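Long-range contacts in protein Pcdhgb2 (Mus musculus, PDB 5SZR), which probably acts in calcium-dependent cell adhesion and may help establish specific neuronal connections in the brain, the chain here holding its extracellular cadherin domains 3-6: residues 79-84 against 93-98; 110-115 against 128-133; 132-137 against 163-168; 224-229 against 282-287; 289-294 against 311-316. All blocks are in the same frame, centred on the assembly; numbering follows the deposited sequence. Where two conformers were deposited one is given.

In the fold
The five contacts follow one another along an elongated row of four cadherin domains. Interaction 1 is a beta hairpin in the first domain of this chain, its centre about 43 Å from that of interaction 3. Interactions 2 and 3 belong to the second and share I132 and K133: strand 128-135 pairs with 109-113 on one edge and 164-169 on the other, in one sheet. Interactions 4 and 5 lie in the third, on the other side of the chain's centre, centres about 11 Å apart, joined where strand 219-225 borders 306-316. Interactions 3 and 4 hold ligands of calcium ions at two domain junctions, as expected of a cadherin rod stiffened by bound calcium.

Interaction 1 of 5, residues 79-84 against 93-98; sequences TLNVEA and HCSIQV
H93 lies beside E83, the two side chains running the same way with ring and carboxylate planes 12° apart. CD2 of H93 meets CG of E83 at 3.6 Å, while NE2 of H93 stays 4.1 Å from OE2 of E83, so carbon atoms make the contact; the imidazole also meets the ring of H45. C94 forms a hydrogen-bonded antiparallel pair with V82: V82 N reaches C94 O at 2.8 Å, nearly straight at 175°, and C94 N returns to V82 O. Its SG lies on the other face of the sheet from H93, 4.3 Å from V82 CB. S95 OG, set anti to its carbonyl carbon (chi1 -74°), points at N81 OD1 and donates to it; the modelled 2.5 Å is doubtfully short. N81 ND2 is weakly bonded to the carbonyls of H45 and N46. I96 makes the second hydrogen-bonded pair, its N 2.7 Å from L80 O, and its CB packs on L80 CB at 4.1 Å. V98 then brings CG2 to within 3.9 Å of L80 CD1. The hairpin thus presents polar N81, E83, H93 and S95 on one face, and on the other an apolar layer of L80, V82, C94 and I96 that meets F10 and I64 inside the cadherin sandwich.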
# COMPACT_ATOMS: atom_id res chain seq x y z
N THR A 79 52.00 -46.37 3.40
CA THR A 79 52.79 -47.59 3.31
C THR A 79 54.16 -47.31 3.91
O THR A 79 54.91 -46.46 3.41
CB THR A 79 52.92 -48.05 1.86
OG1 THR A 79 51.67 -48.61 1.42
CG2 THR A 79 54.01 -49.10 1.73
N LEU A 80 54.49 -48.03 4.98
CA LEU A 80 55.74 -47.84 5.72
C LEU A 80 56.60 -49.08 5.57
O LEU A 80 56.18 -50.18 5.97
CB LEU A 80 55.46 -47.54 7.19
CG LEU A 80 55.06 -46.12 7.60
CD1 LEU A 80 53.69 -45.73 7.06
CD2 LEU A 80 55.10 -45.97 9.12
N ASN A 81 57.78 -48.92 4.99
CA ASN A 81 58.76 -49.99 4.90
C ASN A 81 59.89 -49.68 5.87
O ASN A 81 60.48 -48.60 5.81
CB ASN A 81 59.30 -50.13 3.47
CG ASN A 81 58.19 -50.31 2.46
OD1 ASN A 81 57.30 -51.14 2.63
ND2 ASN A 81 58.24 -49.52 1.39
N VAL A 82 60.18 -50.62 6.77
CA VAL A 82 61.20 -50.44 7.80
C VAL A 82 62.32 -51.44 7.54
O VAL A 82 62.07 -52.62 7.24
CB VAL A 82 60.62 -50.61 9.21
CG1 VAL A 82 61.72 -50.57 10.26
CG2 VAL A 82 59.59 -49.52 9.49
N GLU A 83 63.56 -50.97 7.66
CA GLU A 83 64.74 -51.79 7.48
C GLU A 83 65.47 -51.91 8.81
O GLU A 83 65.81 -50.90 9.43
CB GLU A 83 65.66 -51.18 6.42
CG GLU A 83 66.92 -51.98 6.16
CD GLU A 83 68.02 -51.14 5.57
OE1 GLU A 83 68.07 -49.92 5.86
OE2 GLU A 83 68.84 -51.69 4.80
N ALA A 84 65.70 -53.15 9.25
CA ALA A 84 66.42 -53.42 10.48
C ALA A 84 67.84 -53.88 10.16
O ALA A 84 68.03 -54.83 9.40
CB ALA A 84 65.70 -54.49 11.31
N HIS A 93 63.68 -56.61 6.42
CA HIS A 93 62.67 -55.60 6.14
C HIS A 93 61.29 -56.09 6.53
O HIS A 93 61.02 -57.30 6.54
CB HIS A 93 62.66 -55.21 4.66
CG HIS A 93 64.02 -54.95 4.09
ND1 HIS A 93 64.80 -55.96 3.55
CD2 HIS A 93 64.74 -53.81 3.97
CE1 HIS A 93 65.94 -55.44 3.12
NE2 HIS A 93 65.93 -54.14 3.37
N CYS A 94 60.42 -55.14 6.87
CA CYS A 94 59.00 -55.42 7.06
C CYS A 94 58.22 -54.19 6.63
O CYS A 94 58.76 -53.08 6.54
CB CYS A 94 58.67 -55.80 8.50
SG CYS A 94 58.59 -54.39 9.63
N SER A 95 56.93 -54.39 6.36
CA SER A 95 56.05 -53.32 5.91
C SER A 95 54.88 -53.15 6.87
O SER A 95 54.42 -54.11 7.49
CB SER A 95 55.53 -53.57 4.49
OG SER A 95 56.55 -53.34 3.53
N ILE A 96 54.42 -51.91 6.99
CA ILE A 96 53.32 -51.55 7.87
C ILE A 96 52.34 -50.71 7.05
O ILE A 96 52.65 -49.57 6.70
CB ILE A 96 53.79 -50.78 9.11
CG1 ILE A 96 54.78 -51.64 9.90
CG2 ILE A 96 52.61 -50.38 9.97
CD1 ILE A 96 55.75 -50.84 10.70
N GLN A 97 51.18 -51.27 6.75
CA GLN A 97 50.17 -50.59 5.96
C GLN A 97 49.21 -49.88 6.91
O GLN A 97 48.46 -50.53 7.65
CB GLN A 97 49.44 -51.57 5.05
CG GLN A 97 50.34 -52.14 3.98
CD GLN A 97 49.62 -53.08 3.05
OE1 GLN A 97 48.60 -52.73 2.45
NE2 GLN A 97 50.14 -54.29 2.93
N VAL A 98 49.25 -48.55 6.90
CA VAL A 98 48.49 -47.73 7.83
C VAL A 98 47.23 -47.25 7.13
O VAL A 98 47.30 -46.51 6.14
CB VAL A 98 49.32 -46.54 8.34
CG1 VAL A 98 48.49 -45.67 9.26
CG2 VAL A 98 50.57 -47.05 9.07

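Interaction 2 of 5, residues 110-115 against 128-133; sequences VIVTSV and VIALIK
L131 pairs with T113 by two backbone hydrogen bonds, each 2.9 Å, from T113 N to L131 O and from L131 N to T113 O. The side chains cross obliquely: OG1 of T113, set between its backbone N and carbonyl carbon (chi1 60°), lies 3.6 Å from L131 CB, and L131 CD1 carries on to S114 CB at 4.1 Å. I111 and K133 repeat the pairing two residues along. I111 N donates to K133 O at 2.7 Å and K133 N to I111 O, while CB and CG1 of I111 lie against K133 O and K133 CB against I111 O; the extended lysine chain leads away from the partner strand. Strand 109-113 is outermost in the antiparallel sheet of the second cadherin domain; in its neighbour, I129 and A130, which both face L167, form a classic beta bulge. On the opposite face from L131, I132 lies side by side with V112, its CD1 3.6 Å from V112 CG2, and turns CG2 onto V110 CG1 at the same distance. A130 CB touches both V112 CG1 and V115 CG2. Beside the bulge a water joins the segments, donating to S114 O at 2.9 Å and V128 O at 3.0 Å.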
# COMPACT_ATOMS: atom_id res chain seq x y z
N VAL A 110 26.49 -24.95 0.99
CA VAL A 110 25.32 -24.76 0.14
C VAL A 110 25.67 -23.77 -0.96
O VAL A 110 26.18 -22.67 -0.68
CB VAL A 110 24.11 -24.26 0.96
CG1 VAL A 110 22.83 -24.38 0.15
CG2 VAL A 110 24.00 -25.02 2.26
N ILE A 111 25.41 -24.14 -2.20
CA ILE A 111 25.74 -23.33 -3.37
C ILE A 111 24.43 -22.92 -4.03
O ILE A 111 23.71 -23.78 -4.56
CB ILE A 111 26.65 -24.07 -4.35
CG1 ILE A 111 27.83 -24.71 -3.62
CG2 ILE A 111 27.14 -23.12 -5.43
CD1 ILE A 111 28.70 -23.72 -2.87
N VAL A 112 24.13 -21.62 -4.01
CA VAL A 112 22.87 -21.07 -4.51
C VAL A 112 23.16 -20.29 -5.78
O VAL A 112 23.99 -19.38 -5.78
CB VAL A 112 22.19 -20.17 -3.46
CG1 VAL A 112 20.87 -19.65 -3.98
CG2 VAL A 112 22.01 -20.92 -2.15
N THR A 113 22.46 -20.63 -6.87
CA THR A 113 22.60 -19.92 -8.13
C THR A 113 21.22 -19.62 -8.70
O THR A 113 20.21 -20.18 -8.26
CB THR A 113 23.42 -20.71 -9.16
OG1 THR A 113 22.78 -21.96 -9.43
CG2 THR A 113 24.83 -20.95 -8.66
N SER A 114 21.20 -18.73 -9.69
CA SER A 114 20.00 -18.39 -10.46
C SER A 114 18.84 -17.99 -9.55
O SER A 114 17.71 -18.48 -9.69
CB SER A 114 19.59 -19.53 -11.39
OG SER A 114 20.51 -19.66 -12.46
N VAL A 115 19.12 -17.10 -8.61
CA VAL A 115 18.05 -16.54 -7.80
C VAL A 115 17.22 -15.58 -8.65
O VAL A 115 17.75 -14.67 -9.30
CB VAL A 115 18.62 -15.83 -6.56
CG1 VAL A 115 17.49 -15.24 -5.72
CG2 VAL A 115 19.45 -16.80 -5.74
N VAL A 128 10.37 -21.43 -10.21
CA VAL A 128 11.69 -21.81 -9.72
C VAL A 128 12.42 -20.55 -9.28
O VAL A 128 12.81 -19.72 -10.12
CB VAL A 128 12.48 -22.57 -10.78
CG1 VAL A 128 13.87 -22.91 -10.26
CG2 VAL A 128 11.73 -23.83 -11.19
N ILE A 129 12.63 -20.40 -7.98
CA ILE A 129 13.27 -19.21 -7.44
C ILE A 129 14.78 -19.32 -7.49
O ILE A 129 15.47 -18.35 -7.83
CB ILE A 129 12.79 -18.95 -6.00
CG1 ILE A 129 11.27 -18.86 -5.94
CG2 ILE A 129 13.41 -17.68 -5.45
CD1 ILE A 129 10.77 -18.63 -4.55
N ALA A 130 15.33 -20.49 -7.16
CA ALA A 130 16.77 -20.62 -7.04
C ALA A 130 17.15 -22.08 -7.22
O ALA A 130 16.35 -22.99 -6.98
CB ALA A 130 17.27 -20.09 -5.69
N LEU A 131 18.39 -22.29 -7.64
CA LEU A 131 18.97 -23.62 -7.78
C LEU A 131 19.97 -23.84 -6.65
O LEU A 131 20.83 -22.99 -6.40
CB LEU A 131 19.64 -23.78 -9.15
CG LEU A 131 18.67 -23.58 -10.32
CD1 LEU A 131 19.40 -23.66 -11.65
CD2 LEU A 131 17.55 -24.61 -10.26
N ILE A 132 19.84 -24.98 -5.97
CA ILE A 132 20.60 -25.28 -4.77
C ILE A 132 21.45 -26.52 -5.03
O ILE A 132 20.96 -27.52 -5.56
CB ILE A 132 19.68 -25.52 -3.56
CG1 ILE A 132 18.64 -24.39 -3.42
CG2 ILE A 132 20.49 -25.71 -2.29
CD1 ILE A 132 19.23 -23.03 -3.21
N LYS A 133 22.73 -26.45 -4.66
CA LYS A 133 23.65 -27.58 -4.76
C LYS A 133 24.42 -27.70 -3.45
O LYS A 133 24.79 -26.69 -2.85
CB LYS A 133 24.62 -27.41 -5.93
CG LYS A 133 25.47 -28.63 -6.22
CD LYS A 133 26.63 -28.31 -7.15
CE LYS A 133 27.58 -29.49 -7.26
NZ LYS A 133 28.83 -29.15 -8.00
O HOH W 1 15.63 -20.17 -10.92

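Interaction 3 of 5, residues 132-137 against 163-168; sequences IKTRDR and NYYKLV. With CA (calcium ion), chain L.
K133 runs alongside Y164, both side chains pointing the same way. Its CB stands 4.0 Å from N163 O. CG, anti to the backbone N (chi1 -172°), meets Y164 CE1 at 3.7 Å and makes an off-centre CH-pi contact, 30° off the ring normal. CD lies equally near CE1 and OH of Y164; CE comes to 3.4 Å from that OH, and NZ lies 3.9 Å from it. An alanine here would remove CG, CD, CE and NZ from beside the Y164 ring, which would probably be freer to turn. T134 N donates to N163 O at 3.2 Å; the side chains of the two cross at about a right angle, T134 OG1 lying against N163 CB. I132 and Y165 exchange two backbone bonds. D136 holds calcium with OD1 and OD2, each at 2.8 Å, in a site completed by N104, C106, D138, N142 and D189. Strand 128-135 lies between 109-113 and 164-169, and Y165 reaches L157 on strand 155-159 and Y146 on strand 145-149 of the other sheet.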
# COMPACT_ATOMS: atom_id res chain seq x y z
N ILE A 132 19.84 -24.98 -5.97
CA ILE A 132 20.60 -25.28 -4.77
C ILE A 132 21.45 -26.52 -5.03
O ILE A 132 20.96 -27.52 -5.56
CB ILE A 132 19.68 -25.52 -3.56
CG1 ILE A 132 18.64 -24.39 -3.42
CG2 ILE A 132 20.49 -25.71 -2.29
CD1 ILE A 132 19.23 -23.03 -3.21
N LYS A 133 22.73 -26.45 -4.66
CA LYS A 133 23.65 -27.58 -4.76
C LYS A 133 24.42 -27.70 -3.45
O LYS A 133 24.79 -26.69 -2.85
CB LYS A 133 24.62 -27.41 -5.93
CG LYS A 133 25.47 -28.63 -6.22
CD LYS A 133 26.63 -28.31 -7.15
CE LYS A 133 27.58 -29.49 -7.26
NZ LYS A 133 28.83 -29.15 -8.00
N THR A 134 24.66 -28.93 -3.01
CA THR A 134 25.39 -29.19 -1.78
C THR A 134 26.68 -29.94 -2.07
O THR A 134 26.72 -30.82 -2.93
CB THR A 134 24.56 -29.99 -0.77
OG1 THR A 134 24.37 -31.32 -1.26
CG2 THR A 134 23.22 -29.33 -0.57
N ARG A 135 27.74 -29.58 -1.35
CA ARG A 135 28.99 -30.31 -1.34
C ARG A 135 29.34 -30.70 0.09
O ARG A 135 28.91 -30.05 1.05
CB ARG A 135 30.13 -29.48 -1.95
CG ARG A 135 30.12 -29.42 -3.47
CD ARG A 135 31.46 -28.94 -4.02
NE ARG A 135 31.69 -27.53 -3.75
CZ ARG A 135 31.42 -26.55 -4.61
NH1 ARG A 135 31.66 -25.29 -4.27
NH2 ARG A 135 30.91 -26.84 -5.80
N ASP A 136 30.10 -31.79 0.23
CA ASP A 136 30.61 -32.20 1.53
C ASP A 136 31.86 -33.03 1.30
O ASP A 136 31.79 -34.10 0.67
CB ASP A 136 29.57 -32.99 2.32
CG ASP A 136 29.92 -33.14 3.79
OD1 ASP A 136 31.04 -33.63 4.10
OD2 ASP A 136 29.09 -32.75 4.64
N ARG A 137 33.00 -32.56 1.81
CA ARG A 137 34.28 -33.16 1.50
C ARG A 137 34.49 -34.51 2.17
O ARG A 137 35.42 -35.23 1.80
CB ARG A 137 35.41 -32.20 1.89
CG ARG A 137 35.34 -30.84 1.19
CD ARG A 137 36.60 -30.05 1.45
NE ARG A 137 37.79 -30.87 1.21
CZ ARG A 137 39.01 -30.57 1.62
NH1 ARG A 137 40.02 -31.39 1.35
NH2 ARG A 137 39.24 -29.45 2.30
N ASN A 163 21.75 -34.25 -4.27
CA ASN A 163 22.52 -33.04 -3.98
C ASN A 163 22.07 -31.84 -4.80
O ASN A 163 22.73 -30.79 -4.76
CB ASN A 163 24.02 -33.24 -4.17
CG ASN A 163 24.54 -34.48 -3.48
OD1 ASN A 163 24.07 -34.84 -2.40
ND2 ASN A 163 25.51 -35.14 -4.10
N TYR A 164 20.96 -31.94 -5.53
CA TYR A 164 20.45 -30.83 -6.33
C TYR A 164 19.00 -30.53 -5.95
O TYR A 164 18.17 -31.44 -5.92
CB TYR A 164 20.56 -31.13 -7.83
CG TYR A 164 21.98 -31.14 -8.34
CD1 TYR A 164 22.57 -29.98 -8.83
CD2 TYR A 164 22.74 -32.30 -8.32
CE1 TYR A 164 23.87 -29.98 -9.29
CE2 TYR A 164 24.04 -32.31 -8.77
CZ TYR A 164 24.60 -31.15 -9.26
OH TYR A 164 25.90 -31.16 -9.71
N TYR A 165 18.72 -29.27 -5.67
CA TYR A 165 17.38 -28.85 -5.26
C TYR A 165 16.93 -27.65 -6.08
O TYR A 165 17.75 -26.86 -6.56
CB TYR A 165 17.33 -28.48 -3.77
CG TYR A 165 17.66 -29.61 -2.81
CD1 TYR A 165 16.66 -30.40 -2.27
CD2 TYR A 165 18.97 -29.85 -2.43
CE1 TYR A 165 16.96 -31.42 -1.39
CE2 TYR A 165 19.28 -30.87 -1.55
CZ TYR A 165 18.27 -31.65 -1.03
OH TYR A 165 18.58 -32.67 -0.15
N LYS A 166 15.62 -27.53 -6.24
CA LYS A 166 14.99 -26.32 -6.77
C LYS A 166 14.13 -25.73 -5.67
O LYS A 166 13.27 -26.43 -5.11
CB LYS A 166 14.16 -26.62 -8.01
CG LYS A 166 14.98 -26.98 -9.23
CD LYS A 166 14.11 -27.15 -10.46
CE LYS A 166 14.90 -27.75 -11.62
NZ LYS A 166 14.09 -27.83 -12.86
N LEU A 167 14.37 -24.47 -5.33
CA LEU A 167 13.51 -23.73 -4.42
C LEU A 167 12.34 -23.16 -5.21
O LEU A 167 12.55 -22.35 -6.12
CB LEU A 167 14.30 -22.62 -3.72
CG LEU A 167 13.52 -21.82 -2.67
CD1 LEU A 167 13.11 -22.72 -1.51
CD2 LEU A 167 14.35 -20.65 -2.17
N VAL A 168 11.13 -23.58 -4.87
CA VAL A 168 9.95 -23.21 -5.64
C VAL A 168 8.90 -22.59 -4.72
O VAL A 168 8.85 -22.85 -3.52
CB VAL A 168 9.35 -24.42 -6.39
CG1 VAL A 168 10.42 -25.12 -7.21
CG2 VAL A 168 8.67 -25.37 -5.42
CA CA L . 30.59 -33.74 6.84

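Interaction 4 of 5, residues 224-229 against 282-287; sequences VAENNP and AFDHEQ. With CA (calcium ion), chain P; CA (calcium ion), chain Q.
N228 and F283 cross with amide and ring planes 50° apart, and OD1 of N228 accepts from F283 N at 2.8 Å, nearly straight (171°). N227 N donates to F283 O, so backbone on both sides of the phenylalanine is tied to N227 and N228. CG1 of V224 meets the edge of the F283 ring, 4.0 Å from CD1. Chi1 (179°) sets CG of E226 anti to the backbone N, and the extended chain beyond brings the carboxylate to two calcium ions. Its OE2 binds the first at 2.3 Å, where OD1 of D284 and OE1 of E286 converge at 2.4 Å and 2.3 Å. Three carboxylate oxygens this close would probably repel without the cation. E286, bent at chi2, spans to the second calcium with OE2 at 2.4 Å, where OE1 of E226 also binds. N227 holds a calcium-bound water through OD1 and D320 through ND2. D320 completes the protein ligands of the first site and, with D317, R318 and D360, of the second, a cadherin domain-junction arrangement. The contact joins the end of strand 219-225 to the loop between strands 276-279 and 290-299, F283 resting on V315 of strand 306-316.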
# COMPACT_ATOMS: atom_id res chain seq x y z
N VAL A 224 -22.40 24.48 -3.78
CA VAL A 224 -21.76 25.63 -4.41
C VAL A 224 -22.74 26.80 -4.41
O VAL A 224 -23.83 26.70 -5.00
CB VAL A 224 -21.31 25.33 -5.85
CG1 VAL A 224 -20.44 26.46 -6.37
CG2 VAL A 224 -20.58 24.01 -5.93
N ALA A 225 -22.35 27.90 -3.78
CA ALA A 225 -23.20 29.08 -3.76
C ALA A 225 -23.33 29.67 -5.15
O ALA A 225 -22.34 29.79 -5.89
CB ALA A 225 -22.66 30.13 -2.79
N GLU A 226 -24.56 30.02 -5.51
CA GLU A 226 -24.87 30.71 -6.75
C GLU A 226 -23.96 31.91 -6.98
O GLU A 226 -23.41 32.48 -6.03
CB GLU A 226 -26.33 31.14 -6.70
CG GLU A 226 -26.89 31.88 -7.87
CD GLU A 226 -28.37 32.13 -7.69
OE1 GLU A 226 -28.78 32.52 -6.57
OE2 GLU A 226 -29.13 31.88 -8.64
N ASN A 227 -23.80 32.29 -8.25
CA ASN A 227 -23.08 33.48 -8.67
C ASN A 227 -21.59 33.40 -8.36
O ASN A 227 -20.90 34.43 -8.30
CB ASN A 227 -23.69 34.75 -8.06
CG ASN A 227 -25.16 34.90 -8.41
OD1 ASN A 227 -25.58 34.57 -9.51
ND2 ASN A 227 -25.94 35.39 -7.45
N ASN A 228 -21.10 32.19 -8.14
CA ASN A 228 -19.67 31.93 -8.01
C ASN A 228 -18.92 32.49 -9.21
O ASN A 228 -19.43 32.50 -10.34
CB ASN A 228 -19.43 30.43 -7.93
CG ASN A 228 -19.94 29.71 -9.16
OD1 ASN A 228 -21.15 29.62 -9.39
ND2 ASN A 228 -19.02 29.22 -9.98
N PRO A 229 -17.68 32.95 -9.02
CA PRO A 229 -16.85 33.30 -10.17
C PRO A 229 -16.59 32.06 -11.00
O PRO A 229 -16.54 30.93 -10.47
CB PRO A 229 -15.56 33.83 -9.52
CG PRO A 229 -15.88 34.05 -8.08
CD PRO A 229 -16.96 33.09 -7.74
N ALA A 282 -20.54 30.76 -13.83
CA ALA A 282 -21.33 31.24 -12.70
C ALA A 282 -22.66 30.50 -12.68
O ALA A 282 -23.45 30.61 -13.62
CB ALA A 282 -21.55 32.75 -12.80
N PHE A 283 -22.91 29.74 -11.62
CA PHE A 283 -24.17 29.02 -11.50
C PHE A 283 -25.30 29.98 -11.13
O PHE A 283 -25.10 30.97 -10.42
CB PHE A 283 -24.06 27.91 -10.47
CG PHE A 283 -23.05 26.84 -10.83
CD1 PHE A 283 -22.33 26.19 -9.84
CD2 PHE A 283 -22.84 26.48 -12.15
CE1 PHE A 283 -21.41 25.20 -10.17
CE2 PHE A 283 -21.92 25.49 -12.48
CZ PHE A 283 -21.20 24.85 -11.49
N ASP A 284 -26.50 29.68 -11.62
CA ASP A 284 -27.70 30.47 -11.36
C ASP A 284 -28.75 29.53 -10.79
O ASP A 284 -29.33 28.71 -11.52
CB ASP A 284 -28.19 31.15 -12.64
CG ASP A 284 -29.47 31.94 -12.45
OD1 ASP A 284 -29.86 32.23 -11.30
OD2 ASP A 284 -30.10 32.30 -13.48
N HIS A 285 -28.99 29.64 -9.48
CA HIS A 285 -29.92 28.74 -8.80
C HIS A 285 -31.31 28.78 -9.42
O HIS A 285 -32.04 27.79 -9.39
CB HIS A 285 -29.99 29.09 -7.31
CG HIS A 285 -31.06 28.36 -6.56
ND1 HIS A 285 -30.85 27.13 -5.98
CD2 HIS A 285 -32.35 28.69 -6.29
CE1 HIS A 285 -31.97 26.73 -5.38
NE2 HIS A 285 -32.89 27.66 -5.56
N GLU A 286 -31.69 29.92 -10.00
CA GLU A 286 -33.02 30.04 -10.59
C GLU A 286 -33.15 29.27 -11.90
O GLU A 286 -34.27 28.93 -12.29
CB GLU A 286 -33.36 31.52 -10.79
CG GLU A 286 -33.83 32.23 -9.52
CD GLU A 286 -32.75 32.38 -8.46
OE1 GLU A 286 -31.64 32.85 -8.79
OE2 GLU A 286 -33.00 32.05 -7.29
N GLN A 287 -32.04 28.97 -12.59
CA GLN A 287 -32.09 28.15 -13.79
C GLN A 287 -31.91 26.67 -13.47
O GLN A 287 -32.66 25.84 -14.00
CB GLN A 287 -31.03 28.61 -14.79
CG GLN A 287 -31.36 29.93 -15.48
CD GLN A 287 -32.67 29.89 -16.24
OE1 GLN A 287 -32.95 28.94 -16.97
NE2 GLN A 287 -33.50 30.91 -16.05
CA CA P . -29.73 33.86 -9.61
CA CA Q . -31.44 33.35 -6.08
O HOH W 2 -27.82 34.30 -10.99
O HOH W 3 -31.27 35.58 -10.78

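Interaction 5 of 5, residues 289-294 against 311-316; sequences RSFQLT and MRVLVG
Strands 290-294 and 311-316 run antiparallel, their axes 4.7 Å apart at closest and 158° between directions, with F291-V313 and L293-M311 as hydrogen-bonded pairs. R312 bends at chi3 (-76°), and NH1 donates, close to the guanidinium plane, to S290 OG at 2.9 Å. That hydroxyl in turn donates to V313 O, from above the carbonyl plane, at 3.2 Å, so this oxygen accepts from both S290 OG and F291 N. CG of Q292 lies 3.6 Å over one face of the guanidinium, toward its rim. A leucine in place of R312 would probably leave S290 OG without this donor and Q292 CG without the guanidinium face it lies on. On the other face of the sheet, V313 CB sits over the F291 ring, 3.8 Å from its centroid, while V315 CG2 approaches the ring edge. L293 CD2 meets M311 SD at 4.1 Å. F291 also meets F283 edge-to-face. The hairpin forms the middle of its sheet, flanked by strand 219-225 beside 306-316 and 250-257 beside 290-299.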
# COMPACT_ATOMS: atom_id res chain seq x y z
N ARG A 289 -30.99 23.94 -10.12
CA ARG A 289 -30.74 23.74 -8.70
C ARG A 289 -29.70 22.67 -8.42
O ARG A 289 -29.06 22.71 -7.36
CB ARG A 289 -32.05 23.40 -7.98
CG ARG A 289 -33.06 24.54 -7.98
CD ARG A 289 -34.49 24.02 -8.03
NE ARG A 289 -35.03 23.71 -6.71
CZ ARG A 289 -36.02 24.38 -6.13
NH1 ARG A 289 -36.58 25.40 -6.75
NH2 ARG A 289 -36.45 24.03 -4.93
N SER A 290 -29.51 21.72 -9.34
CA SER A 290 -28.67 20.56 -9.06
C SER A 290 -28.31 19.87 -10.37
O SER A 290 -29.08 19.90 -11.34
CB SER A 290 -29.38 19.59 -8.12
OG SER A 290 -28.55 18.50 -7.79
N PHE A 291 -27.14 19.24 -10.39
CA PHE A 291 -26.76 18.38 -11.51
C PHE A 291 -25.87 17.25 -11.02
O PHE A 291 -25.22 17.36 -9.97
CB PHE A 291 -26.08 19.16 -12.65
CG PHE A 291 -24.84 19.90 -12.23
CD1 PHE A 291 -23.59 19.33 -12.40
CD2 PHE A 291 -24.92 21.18 -11.71
CE1 PHE A 291 -22.45 20.01 -12.03
CE2 PHE A 291 -23.78 21.87 -11.33
CZ PHE A 291 -22.54 21.28 -11.50
N GLN A 292 -25.84 16.17 -11.78
CA GLN A 292 -25.12 14.96 -11.42
C GLN A 292 -23.91 14.76 -12.33
O GLN A 292 -23.90 15.18 -13.49
CB GLN A 292 -26.03 13.74 -11.48
CG GLN A 292 -26.40 13.20 -10.11
CD GLN A 292 -27.55 12.22 -10.15
OE1 GLN A 292 -28.44 12.32 -11.01
NE2 GLN A 292 -27.56 11.28 -9.22
N LEU A 293 -22.91 14.09 -11.79
CA LEU A 293 -21.59 14.01 -12.40
C LEU A 293 -20.96 12.67 -12.03
O LEU A 293 -21.07 12.22 -10.89
CB LEU A 293 -20.72 15.16 -11.90
CG LEU A 293 -19.51 15.61 -12.71
CD1 LEU A 293 -19.97 16.19 -14.04
CD2 LEU A 293 -18.71 16.64 -11.91
N THR A 294 -20.30 12.03 -13.00
CA THR A 294 -19.58 10.78 -12.76
C THR A 294 -18.11 10.98 -13.11
O THR A 294 -17.77 11.20 -14.27
CB THR A 294 -20.17 9.62 -13.55
OG1 THR A 294 -21.47 9.30 -13.03
CG2 THR A 294 -19.27 8.40 -13.44
N MET A 311 -20.77 12.14 -8.27
CA MET A 311 -20.79 13.43 -7.58
C MET A 311 -22.08 14.15 -7.91
O MET A 311 -22.47 14.23 -9.08
CB MET A 311 -19.59 14.29 -7.97
CG MET A 311 -19.65 15.69 -7.40
SD MET A 311 -18.27 16.73 -7.88
CE MET A 311 -17.00 16.16 -6.75
N ARG A 312 -22.75 14.66 -6.88
CA ARG A 312 -23.90 15.53 -7.05
C ARG A 312 -23.54 16.93 -6.56
O ARG A 312 -22.95 17.09 -5.49
CB ARG A 312 -25.12 15.00 -6.29
CG ARG A 312 -26.33 15.92 -6.39
CD ARG A 312 -27.57 15.32 -5.75
NE ARG A 312 -28.17 14.27 -6.57
CZ ARG A 312 -29.02 14.51 -7.57
NH1 ARG A 312 -29.36 15.76 -7.88
NH2 ARG A 312 -29.53 13.50 -8.25
N VAL A 313 -23.90 17.94 -7.35
CA VAL A 313 -23.58 19.33 -7.06
C VAL A 313 -24.89 20.07 -6.82
O VAL A 313 -25.76 20.10 -7.69
CB VAL A 313 -22.77 19.97 -8.20
CG1 VAL A 313 -22.48 21.43 -7.89
CG2 VAL A 313 -21.47 19.19 -8.42
N LEU A 314 -25.03 20.65 -5.63
CA LEU A 314 -26.22 21.41 -5.26
C LEU A 314 -25.92 22.89 -5.37
O LEU A 314 -25.05 23.41 -4.65
CB LEU A 314 -26.68 21.05 -3.85
CG LEU A 314 -27.35 19.68 -3.72
CD1 LEU A 314 -27.55 19.28 -2.27
CD2 LEU A 314 -28.68 19.69 -4.47
N VAL A 315 -26.61 23.57 -6.27
CA VAL A 315 -26.44 25.01 -6.47
C VAL A 315 -27.22 25.73 -5.38
O VAL A 315 -28.44 25.57 -5.26
CB VAL A 315 -26.90 25.43 -7.87
CG1 VAL A 315 -26.77 26.93 -8.04
CG2 VAL A 315 -26.10 24.69 -8.93
N GLY A 316 -26.52 26.53 -4.57
CA GLY A 316 -27.12 27.17 -3.42
C GLY A 316 -27.81 28.48 -3.79
O GLY A 316 -27.31 29.25 -4.61